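Local structure of acetyl xylan esterase (6XYC) at residues V15-A18 against S24-L27; K137-G142 against V146-S151; I224-G227 against V232-H235. The protein probably removes acetyl and feruloyl groups from complex natural xylans as a bifunctional carbohydrate esterase of the alpha/beta hydrolase superfamily. All coordinates share one frame; numbering follows the deposited sequence.

Interaction 1 (V15-A18 against S24-L27); sequences VNYA and SHNL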
loop_
_atom_site.group_PDB
_atom_site.type_symbol
_atom_site.label_atom_id
_atom_site.label_comp_id
_atom_site.label_asym_id
_atom_site.label_seq_id
_atom_site.Cartn_x
_atom_site.Cartn_y
_atom_site.Cartn_z
ATOM N N VAL A 15 -3.445 -18.018 -1.662
ATOM C CA VAL A 15 -4.872 -17.979 -1.374
ATOM C C VAL A 15 -5.487 -16.914 -2.269
ATOM O O VAL A 15 -5.076 -15.749 -2.233
ATOM C CB VAL A 15 -5.120 -17.669 0.109
ATOM C CG1 VAL A 15 -6.596 -17.524 0.378
ATOM C CG2 VAL A 15 -4.488 -18.751 0.984
ATOM N N ASN A 16 -6.446 -17.310 -3.098
ATOM C CA ASN A 16 -7.115 -16.359 -3.973
ATOM C C ASN A 16 -8.132 -15.562 -3.165
ATOM O O ASN A 16 -8.941 -16.138 -2.430
ATOM C CB ASN A 16 -7.799 -17.079 -5.133
ATOM C CG ASN A 16 -8.345 -16.115 -6.167
ATOM O OD1 ASN A 16 -9.464 -15.617 -6.036
ATOM N ND2 ASN A 16 -7.550 -15.835 -7.200
ATOM N N TYR A 17 -8.084 -14.234 -3.291
ATOM C CA TYR A 17 -8.970 -13.362 -2.533
ATOM C C TYR A 17 -10.113 -12.799 -3.365
ATOM O O TYR A 17 -10.975 -12.106 -2.812
ATOM C CB TYR A 17 -8.169 -12.215 -1.887
ATOM C CG TYR A 17 -7.462 -11.269 -2.844
ATOM C CD1 TYR A 17 -8.172 -10.313 -3.558
ATOM C CD2 TYR A 17 -6.080 -11.315 -3.001
ATOM C CE1 TYR A 17 -7.532 -9.444 -4.418
ATOM C CE2 TYR A 17 -5.432 -10.449 -3.860
ATOM C CZ TYR A 17 -6.163 -9.516 -4.560
ATOM O OH TYR A 17 -5.526 -8.650 -5.422
ATOM N N ALA A 18 -10.150 -13.075 -4.670
ATOM C CA ALA A 18 -11.184 -12.546 -5.549
ATOM C C ALA A 18 -12.131 -13.622 -6.066
ATOM O O ALA A 18 -12.908 -13.358 -6.993
ATOM C CB ALA A 18 -10.549 -11.817 -6.734
ATOM N N SER A 24 -2.789 -12.965 -10.092
ATOM C CA SER A 24 -2.785 -11.560 -9.706
ATOM C C SER A 24 -3.718 -11.270 -8.543
ATOM O O SER A 24 -3.630 -10.187 -7.957
ATOM C CB SER A 24 -3.178 -10.697 -10.906
ATOM O OG SER A 24 -4.459 -11.067 -11.394
ATOM N N HIS A 25 -4.610 -12.199 -8.198
ATOM C CA HIS A 25 -5.526 -12.033 -7.080
ATOM C C HIS A 25 -5.252 -13.051 -5.979
ATOM O O HIS A 25 -6.175 -13.487 -5.284
ATOM C CB HIS A 25 -6.976 -12.133 -7.554
ATOM C CG HIS A 25 -7.453 -10.924 -8.295
ATOM N ND1 HIS A 25 -8.432 -10.986 -9.263
ATOM C CD2 HIS A 25 -7.087 -9.621 -8.210
ATOM C CE1 HIS A 25 -8.648 -9.774 -9.745
ATOM N NE2 HIS A 25 -7.845 -8.927 -9.122
ATOM N N ASN A 26 -3.994 -13.447 -5.824
ATOM C CA ASN A 26 -3.572 -14.311 -4.734
ATOM C C ASN A 26 -2.889 -13.499 -3.642
ATOM O O ASN A 26 -2.371 -12.407 -3.877
ATOM C CB ASN A 26 -2.617 -15.396 -5.231
ATOM C CG ASN A 26 -3.315 -16.477 -6.020
ATOM O OD1 ASN A 26 -4.540 -16.570 -6.035
ATOM N ND2 ASN A 26 -2.522 -17.321 -6.678
ATOM N N LEU A 27 -2.882 -14.060 -2.437
ATOM C CA LEU A 27 -2.136 -13.484 -1.330
ATOM C C LEU A 27 -1.529 -14.602 -0.499
ATOM O O LEU A 27 -1.911 -15.768 -0.620
ATOM C CB LEU A 27 -3.026 -12.589 -0.455
ATOM C CG LEU A 27 -4.371 -13.129 0.023
ATOM C CD1 LEU A 27 -4.203 -14.041 1.215
ATOM C CD2 LEU A 27 -5.284 -11.946 0.351
#

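Interaction 2 (K137-G142 against V146-S151); sequences KTLTSG and VDIEGS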
loop_
_atom_site.group_PDB
_atom_site.type_symbol
_atom_site.label_atom_id
_atom_site.label_comp_id
_atom_site.label_asym_id
_atom_site.label_seq_id
_atom_site.Cartn_x
_atom_site.Cartn_y
_atom_site.Cartn_z
ATOM N N LYS A 137 -16.442 5.151 -2.244
ATOM C CA LYS A 137 -16.778 4.240 -3.330
ATOM C C LYS A 137 -16.198 4.695 -4.662
ATOM O O LYS A 137 -15.633 3.888 -5.406
ATOM C CB LYS A 137 -18.302 4.093 -3.450
ATOM C CG LYS A 137 -18.787 2.662 -3.663
ATOM C CD LYS A 137 -18.379 2.117 -5.019
ATOM C CE LYS A 137 -18.666 0.625 -5.123
ATOM N NZ LYS A 137 -18.457 0.083 -6.502
ATOM N N THR A 138 -16.327 5.979 -4.979
ATOM C CA THR A 138 -15.874 6.505 -6.256
ATOM C C THR A 138 -15.212 7.856 -6.038
ATOM O O THR A 138 -15.433 8.527 -5.027
ATOM C CB THR A 138 -17.032 6.648 -7.258
ATOM O OG1 THR A 138 -17.921 7.685 -6.826
ATOM C CG2 THR A 138 -17.804 5.341 -7.378
ATOM N N LEU A 139 -14.390 8.246 -7.011
ATOM C CA LEU A 139 -13.762 9.557 -7.047
ATOM C C LEU A 139 -13.952 10.139 -8.437
ATOM O O LEU A 139 -13.934 9.409 -9.431
ATOM C CB LEU A 139 -12.279 9.464 -6.697
ATOM C CG LEU A 139 -11.981 9.178 -5.227
ATOM C CD1 LEU A 139 -10.501 8.911 -5.035
ATOM C CD2 LEU A 139 -12.448 10.322 -4.326
ATOM N N THR A 140 -14.155 11.451 -8.502
ATOM C CA THR A 140 -14.417 12.124 -9.764
ATOM C C THR A 140 -13.504 13.329 -9.911
ATOM O O THR A 140 -13.276 14.066 -8.948
ATOM C CB THR A 140 -15.883 12.574 -9.860
ATOM O OG1 THR A 140 -16.749 11.432 -9.806
ATOM C CG2 THR A 140 -16.117 13.340 -11.155
ATOM N N SER A 141 -12.978 13.513 -11.120
ATOM C CA SER A 141 -12.257 14.726 -11.490
ATOM C C SER A 141 -12.724 15.116 -12.882
ATOM O O SER A 141 -12.578 14.331 -13.825
ATOM C CB SER A 141 -10.744 14.514 -11.467
ATOM O OG SER A 141 -10.078 15.751 -11.646
ATOM N N GLY A 142 -13.296 16.311 -13.011
ATOM C CA GLY A 142 -13.868 16.713 -14.288
ATOM C C GLY A 142 -14.967 15.750 -14.693
ATOM O O GLY A 142 -15.871 15.440 -13.908
ATOM N N VAL A 146 -13.762 7.296 -11.435
ATOM C CA VAL A 146 -13.175 5.974 -11.245
ATOM C C VAL A 146 -13.802 5.309 -10.028
ATOM O O VAL A 146 -14.040 5.954 -9.000
ATOM C CB VAL A 146 -11.637 6.029 -11.099
ATOM C CG1 VAL A 146 -10.995 6.501 -12.394
ATOM C CG2 VAL A 146 -11.243 6.912 -9.928
ATOM N N ASP A 147 -14.056 4.010 -10.153
ATOM C CA ASP A 147 -14.637 3.204 -9.087
ATOM C C ASP A 147 -13.501 2.658 -8.228
ATOM O O ASP A 147 -12.763 1.765 -8.655
ATOM C CB ASP A 147 -15.478 2.079 -9.692
ATOM C CG ASP A 147 -16.132 1.202 -8.650
ATOM O OD1 ASP A 147 -15.959 1.463 -7.441
ATOM O OD2 ASP A 147 -16.828 0.245 -9.047
ATOM N N ILE A 148 -13.363 3.195 -7.017
ATOM C CA ILE A 148 -12.258 2.827 -6.138
ATOM C C ILE A 148 -12.567 1.532 -5.396
ATOM O O ILE A 148 -11.761 0.596 -5.393
ATOM C CB ILE A 148 -11.960 3.981 -5.161
ATOM C CG1 ILE A 148 -11.458 5.212 -5.922
ATOM C CG2 ILE A 148 -10.962 3.544 -4.099
ATOM C CD1 ILE A 148 -10.258 4.967 -6.794
ATOM N N GLU A 149 -13.736 1.461 -4.756
ATOM C CA GLU A 149 -14.103 0.272 -3.992
ATOM C C GLU A 149 -14.162 -0.963 -4.884
ATOM O O GLU A 149 -13.653 -2.028 -4.516
ATOM C CB GLU A 149 -15.445 0.499 -3.298
ATOM C CG GLU A 149 -16.007 -0.719 -2.594
ATOM C CD GLU A 149 -15.261 -1.051 -1.314
ATOM O OE1 GLU A 149 -14.382 -0.259 -0.913
ATOM O OE2 GLU A 149 -15.570 -2.101 -0.704
ATOM N N GLY A 150 -14.791 -0.848 -6.049
ATOM C CA GLY A 150 -14.914 -1.974 -6.953
ATOM C C GLY A 150 -15.915 -3.008 -6.464
ATOM O O GLY A 150 -16.535 -2.894 -5.403
ATOM N N SER A 151 -16.062 -4.051 -7.282
ATOM C CA SER A 151 -17.027 -5.115 -7.035
ATOM C C SER A 151 -16.383 -6.494 -7.133
ATOM O O SER A 151 -17.079 -7.483 -7.385
ATOM C CB SER A 151 -18.191 -5.045 -8.023
ATOM O OG SER A 151 -19.078 -3.976 -7.738
#

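Interaction 3 (I224-G227 against V232-H235); sequences IIHG and VVPH. With AES (4-(2-aminoethyl)benzenesulfonyl fluoride), chain B.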
loop_
_atom_site.group_PDB
_atom_site.type_symbol
_atom_site.label_atom_id
_atom_site.label_comp_id
_atom_site.label_asym_id
_atom_site.label_seq_id
_atom_site.Cartn_x
_atom_site.Cartn_y
_atom_site.Cartn_z
ATOM N N ILE A 224 5.447 7.986 6.990
ATOM C CA ILE A 224 6.068 8.126 5.677
ATOM C C ILE A 224 7.577 8.023 5.858
ATOM O O ILE A 224 8.152 8.725 6.699
ATOM C CB ILE A 224 5.692 9.463 5.012
ATOM C CG1 ILE A 224 4.175 9.660 4.992
ATOM C CG2 ILE A 224 6.271 9.536 3.604
ATOM C CD1 ILE A 224 3.766 11.104 4.820
ATOM N N ILE A 225 8.214 7.164 5.066
ATOM C CA ILE A 225 9.653 6.941 5.138
ATOM C C ILE A 225 10.219 7.075 3.730
ATOM O O ILE A 225 9.749 6.405 2.803
ATOM C CB ILE A 225 9.983 5.559 5.730
ATOM C CG1 ILE A 225 9.248 5.351 7.054
ATOM C CG2 ILE A 225 11.480 5.420 5.934
ATOM C CD1 ILE A 225 9.364 3.964 7.620
ATOM N N HIS A 226 11.233 7.930 3.571
ATOM C CA HIS A 226 11.778 8.206 2.248
ATOM C C HIS A 226 13.248 8.574 2.360
ATOM O O HIS A 226 13.625 9.399 3.201
ATOM C CB HIS A 226 10.993 9.331 1.563
ATOM C CG HIS A 226 11.005 9.257 0.070
ATOM N ND1 HIS A 226 9.851 9.296 -0.683
ATOM C CD2 HIS A 226 12.028 9.158 -0.812
ATOM C CE1 HIS A 226 10.163 9.213 -1.966
ATOM N NE2 HIS A 226 11.477 9.128 -2.072
ATOM N N GLY A 227 14.070 7.956 1.513
ATOM C CA GLY A 227 15.490 8.265 1.498
ATOM C C GLY A 227 15.751 9.561 0.745
ATOM O O GLY A 227 15.198 9.806 -0.326
ATOM N N VAL A 232 14.829 7.118 -7.768
ATOM C CA VAL A 232 13.770 6.487 -8.550
ATOM C C VAL A 232 12.453 7.224 -8.328
ATOM O O VAL A 232 11.810 7.673 -9.287
ATOM C CB VAL A 232 13.637 4.996 -8.200
ATOM C CG1 VAL A 232 12.495 4.368 -8.984
ATOM C CG2 VAL A 232 14.941 4.264 -8.483
ATOM N N VAL A 233 12.034 7.337 -7.074
ATOM C CA VAL A 233 10.915 8.188 -6.683
ATOM C C VAL A 233 11.477 9.319 -5.836
ATOM O O VAL A 233 12.053 9.053 -4.770
ATOM C CB VAL A 233 9.843 7.406 -5.909
ATOM C CG1 VAL A 233 8.729 8.347 -5.475
ATOM C CG2 VAL A 233 9.299 6.268 -6.754
ATOM N N PRO A 234 11.353 10.583 -6.244
ATOM C CA PRO A 234 12.043 11.654 -5.512
ATOM C C PRO A 234 11.453 11.914 -4.131
ATOM O O PRO A 234 10.240 11.836 -3.913
ATOM C CB PRO A 234 11.894 12.874 -6.429
ATOM C CG PRO A 234 10.708 12.568 -7.298
ATOM C CD PRO A 234 10.691 11.078 -7.471
ATOM N N HIS A 235 12.367 12.212 -3.203
ATOM C CA HIS A 235 12.056 12.616 -1.834
ATOM C C HIS A 235 10.952 13.667 -1.771
ATOM O O HIS A 235 10.140 13.676 -0.835
ATOM C CB HIS A 235 13.371 13.129 -1.232
ATOM C CG HIS A 235 13.344 13.408 0.236
ATOM N ND1 HIS A 235 13.169 14.678 0.740
ATOM C CD2 HIS A 235 13.573 12.604 1.303
ATOM C CE1 HIS A 235 13.231 14.634 2.059
ATOM N NE2 HIS A 235 13.474 13.387 2.426
HETATM C C3 AES B . 9.148 4.230 -10.639
HETATM C C2 AES B . 9.250 3.413 -9.553
HETATM C C1 AES B . 8.162 3.219 -8.758
HETATM S S AES B . 8.357 2.131 -7.421
HETATM O O1S AES B . 7.400 1.000 -7.542
HETATM O O2S AES B . 9.624 1.421 -7.567
HETATM C C6 AES B . 6.971 3.819 -9.009
HETATM C C5 AES B . 6.865 4.648 -10.108
HETATM C C4 AES B . 7.955 4.846 -10.923
HETATM C C7 AES B . 7.857 5.795 -12.164
HETATM C C8 AES B . 7.380 7.203 -11.726
HETATM N N8 AES B . 7.648 8.091 -12.808
#

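Interaction 1 (V15-A18 against S24-L27)
With CG held between its own backbone N and carbonyl carbon (chi1 62°), Tyr17 turns its ring against residues 24-27, while His25, its CG on the far side from the carbonyl carbon (chi1 -74°), brings its imidazole to the phenol end of that ring. The two rings meet obliquely, planes 57° apart, and Tyr17 OH lies at the imidazole edge, 3.3 Å from His25 CD2. His25 CB stands over the tyrosine face, 4.2 Å from the centroid of the Tyr17 ring, in a CH-pi contact. His25 O also lies above the ring, displaced toward its rim. That oxygen accepts a nearly straight bond from Tyr17 N (2.9 Å).

Around this centre, Ala18 CB packs 3.4 Å from His25 ND1, and one methyl of Leu27, CD2, comes within 3.5 Å of Tyr17 CD2. Val15 and Leu27 form an antiparallel hydrogen-bonded pair, Leu27 N reaching Val15 O at 2.8 Å. At the following non-hydrogen-bonded pair, Asn16 ND2 makes a weak bond to Asn26 OD1 (3.3 Å), the two amides being almost perpendicular. Asn16 OD1 receives Ala18 N, an Asx turn that bends the chain as it leaves the strand of this beta hairpin.

Outside the contact, Tyr17 OH bonds to Asn78 O, and Asp20 takes hydrogen bonds from both Asn16 ND2 and His25 ND1. Since His25 NE2 bonds to Asp93, both imidazole nitrogens face carboxylates, which fixes the ring's rotation and would probably favour a protonated, cationic histidine.

Interaction 2 (K137-G142 against V146-S151)
Lys137 and Asp147 are joined by a salt bridge in which the ammonium faces both carboxylate oxygens: Lys137 NZ lies 3.0 Å from Asp147 OD1, approaching on its syn side, and bonds more weakly to OD2. A bend at chi2 (-68°) carries the lysine chain across the Glu149 side chain, Lys137 CE resting 3.7 Å from Glu149 CB. Asp147 OD1 has a second donor, Gly150 N, at 2.9 Å. The two donors arrive from opposite faces of the carboxylate plane, and the bond to Gly150 closes an Asx motif that curls the chain just after the strand.

Lys137 O is likewise doubly used, taking Ile148 N at 2.9 Å and Glu149 N at 3.1 Å, both from one face of its carbonyl plane. These bonds continue a two-stranded beta hairpin, 138-141 with 144-147, set apart from the main sheet. Within it Leu139 and Val146 form an antiparallel hydrogen-bonded pair, with Val146 N 2.9 Å from Leu139 O and a reciprocal bond from Leu139 N to Val146 O. Thr138 pairs with Asp147 without such bonds. Beyond the strand end, Leu139 CD1 meets Ile148 CG1 at 3.9 Å, and both side chains touch Phe129 of helix 122-131. Glu149 directs its carboxylate away from the lysine, OE1 bonding to Ser160 OG and OE2 forming a salt bridge with Arg99, while Asp147 O accepts from Gln92 NE2.

Interaction 3 (I224-G227 against V232-H235)
The imidazole of His226 has His235 CA over one face, 3.7 Å from the ring centroid in a CH-pi contact, and Val233 O at its edge. His226 NE2 donates to Val233 O at 2.8 Å; the oxygen lies almost in the ring plane, although the donor stands above the plane of the carbonyl. The His235 ring turns an edge toward the His226 face in an offset edge-to-face pair, planes 76° apart. Its own edge also faces the end of the strand, with His235 CD2 3.6 Å from Gly227 O and His226 O nearby in the ring plane.

Each ring is also held from outside: His226 ND1 bonds to Ser238 OG, and His235 NE2 to Ser256 OG. Val233 CG1 packs 3.9 Å from His226 CE1, whereas its other methyl, CG2, lies 3.8 Å from C1 of the bound sulfonyl inhibitor. Val232 CG1 approaches C2 of the same inhibitor ring at 3.4 Å. The backbone N atoms of both valines bond to Asp230 OD1. The arrangement is consistent with the acid loop after a sheet strand of an alpha/beta hydrolase, Asp230 being probably the acid of a Ser121-His262-Asp230 catalytic triad.

In the fold
Interactions 1, 2 and 3 follow one another along the chain without overlap. Interactions 1 and 3 reach the same large mixed sheet on opposite sides of the chain's centre, their own centres about 29 Å apart: the first at the antiparallel hairpin 8-16 and 26-32, the third at the end of strand 222-227, among the parallel strands. Interaction 2 belongs to a separate hairpin, its centre about 22 Å from that of interaction 1 and 27 Å from that of interaction 3. Helix 89-103 packs against both interactions 1 and 2, whose nearest atoms are about 7 Å apart. Only interaction 3 touches the inhibitor; interactions 1 and 2 include no residue of its pocket.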